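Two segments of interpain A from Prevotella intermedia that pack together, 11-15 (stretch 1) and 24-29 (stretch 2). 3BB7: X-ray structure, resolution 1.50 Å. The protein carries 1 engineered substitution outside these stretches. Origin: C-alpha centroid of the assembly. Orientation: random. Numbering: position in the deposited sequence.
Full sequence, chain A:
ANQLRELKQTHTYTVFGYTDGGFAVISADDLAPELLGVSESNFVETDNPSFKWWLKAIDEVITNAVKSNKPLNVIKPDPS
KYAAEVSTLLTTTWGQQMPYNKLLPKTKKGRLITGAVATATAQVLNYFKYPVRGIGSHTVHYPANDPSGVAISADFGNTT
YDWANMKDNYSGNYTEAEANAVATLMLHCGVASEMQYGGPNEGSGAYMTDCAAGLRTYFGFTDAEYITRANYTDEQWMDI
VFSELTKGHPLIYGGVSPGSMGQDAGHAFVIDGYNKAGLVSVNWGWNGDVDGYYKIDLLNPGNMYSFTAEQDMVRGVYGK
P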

# COMPACT_ATOMS: atom_id res chain seq x y z
N HIS A 11 15.24 18.39 8.24
CA HIS A 11 15.07 19.10 9.51
C HIS A 11 14.18 18.37 10.51
O HIS A 11 14.17 18.70 11.70
CB HIS A 11 14.55 20.53 9.29
CG HIS A 11 15.49 21.39 8.49
ND1 HIS A 11 16.81 21.06 8.30
CD2 HIS A 11 15.30 22.57 7.87
CE1 HIS A 11 17.39 22.00 7.57
NE2 HIS A 11 16.49 22.92 7.29
N THR A 12 13.45 17.35 10.03
CA THR A 12 12.50 16.64 10.88
C THR A 12 12.82 15.17 11.12
O THR A 12 12.37 14.59 12.10
CB THR A 12 11.07 16.68 10.32
OG1 THR A 12 11.11 16.23 8.96
CG2 THR A 12 10.50 18.11 10.35
N TYR A 13 13.57 14.56 10.20
CA TYR A 13 13.93 13.14 10.35
C TYR A 13 15.28 12.85 9.74
O TYR A 13 15.76 13.58 8.87
CB TYR A 13 12.88 12.20 9.75
CG TYR A 13 12.72 12.33 8.24
CD1 TYR A 13 13.63 11.74 7.36
CD2 TYR A 13 11.66 13.08 7.70
CE1 TYR A 13 13.51 11.90 5.98
CE2 TYR A 13 11.52 13.22 6.31
CZ TYR A 13 12.45 12.63 5.46
OH TYR A 13 12.31 12.80 4.10
N THR A 14 15.88 11.74 10.19
CA THR A 14 17.18 11.29 9.71
C THR A 14 17.02 9.80 9.44
O THR A 14 16.40 9.08 10.24
CB THR A 14 18.27 11.52 10.78
OG1 THR A 14 18.31 12.91 11.13
CG2 THR A 14 19.65 11.12 10.28
N VAL A 15 17.53 9.36 8.29
CA VAL A 15 17.57 7.93 7.98
C VAL A 15 18.95 7.45 8.42
O VAL A 15 19.99 7.98 7.99
CB VAL A 15 17.33 7.69 6.46
CG1 VAL A 15 17.58 6.25 6.10
CG2 VAL A 15 15.91 8.11 6.08
N ALA A 24 16.78 2.72 10.23
CA ALA A 24 15.69 3.33 10.97
C ALA A 24 15.49 4.74 10.50
O ALA A 24 16.42 5.36 9.97
CB ALA A 24 15.98 3.31 12.47
N VAL A 25 14.27 5.24 10.70
CA VAL A 25 13.92 6.63 10.45
C VAL A 25 13.66 7.21 11.84
O VAL A 25 12.84 6.67 12.61
CB VAL A 25 12.72 6.77 9.54
CG1 VAL A 25 12.47 8.26 9.25
CG2 VAL A 25 12.94 5.95 8.23
N ILE A 26 14.39 8.27 12.16
CA ILE A 26 14.53 8.81 13.52
C ILE A 26 14.20 10.31 13.53
O ILE A 26 14.68 11.06 12.67
CB ILE A 26 16.01 8.60 13.99
CG1 ILE A 26 16.35 7.10 14.09
CG2 ILE A 26 16.38 9.40 15.26
CD1 ILE A 26 15.47 6.36 14.97
N SER A 27 13.36 10.74 14.48
CA SER A 27 13.08 12.17 14.71
C SER A 27 13.94 12.67 15.84
O SER A 27 14.62 11.88 16.49
CB SER A 27 11.61 12.38 15.10
OG SER A 27 11.38 11.89 16.42
N ALA A 28 13.94 13.98 16.06
CA ALA A 28 14.67 14.57 17.17
C ALA A 28 13.93 15.79 17.65
O ALA A 28 14.21 16.92 17.23
CB ALA A 28 16.12 14.90 16.79
N ASP A 29 12.92 15.52 18.47
CA ASP A 29 12.08 16.57 19.02
C ASP A 29 11.36 16.11 20.26
O ASP A 29 10.89 14.97 20.32
CB ASP A 29 11.03 17.00 18.02
CG ASP A 29 10.57 18.40 18.28
OD1 ASP A 29 9.74 18.61 19.24
OD2 ASP A 29 11.11 19.29 17.56
O HOH W 1 16.39 13.16 13.26

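Two short segments of interpain A run antiparallel, their end-to-end directions 154° apart, and are joined chiefly through their backbones. Thr14 and Ile26 form the hydrogen-bonded pair of the ladder: Thr14 N donates to Ile26 O at 2.8 Å, and Ile26 N donates to Thr14 O at 2.9 Å. Next along, Val15 and Val25 form a non-hydrogen-bonded pair, with their CA atoms 4.6 Å apart, against 5.3 Å between CA of Thr14 and CA of Ile26. CA-H...O contacts supplement these two hydrogen bonds. Tyr13 CA lies 3.2 Å from Ile26 O, Val25 CA lies 3.5 Å from Thr14 O, and Val15 CA lies 3.4 Å from Ala24 O, so both carbonyls of the hydrogen-bonded pair also receive a CA-H from the opposing segment.

The alternation of the strands sends Val15 and Val25 to one face of the sheet and Thr14 and Ile26 to the other. Both valines are t (chi1 171° and -177°), and they meet through Val15 CG2 and Val25 CG2 at 4.3 Å, a loose apolar contact. The other methyl of Val25 serves Tyr13: Val25 CG1 approaches Tyr13 CB at 4.0 Å. Val25 thus spans two neighbours of the facing segment, one with each methyl. Tyr13 is in the p rotamer (chi1 64°, chi2 79°). Its CA-to-CB bond points sideways and the end of the side chain leads away, so the hydroxyl lies far from stretch 2, while the base of the side chain remains against Val25, whose CG1 sits obliquely to the ring.

On the other face, Thr14 adopts m (chi1 -58°), a setting that places OG1 within reach of a water. That water lies 2.9 Å from Thr14 OG1 and donates to Ile26 O at 2.8 Å, linking a side chain of one strand to a carbonyl of the other. Ile26 O therefore accepts from both the water and Thr14 N. Ile26 is m at both chi1 (-64°) and chi2 (-57°); its side chain starts on the Thr14 face, but its end leads away from stretch 1.

Beyond the ladder, backbone proximity outlasts side-chain pairing. Thr12 O comes within 3.6 Å of Ser27 CA, whereas the CA-to-CB bond of Thr12, whose chi1 is p at 53°, points away. Ser27 is also p (71°), and its CA-to-CB bond points away overall, although CB still touches stretch 1; its OG is hydrogen-bonded elsewhere in the structure. Altogether the two segments bury 277 Å², both sides summed.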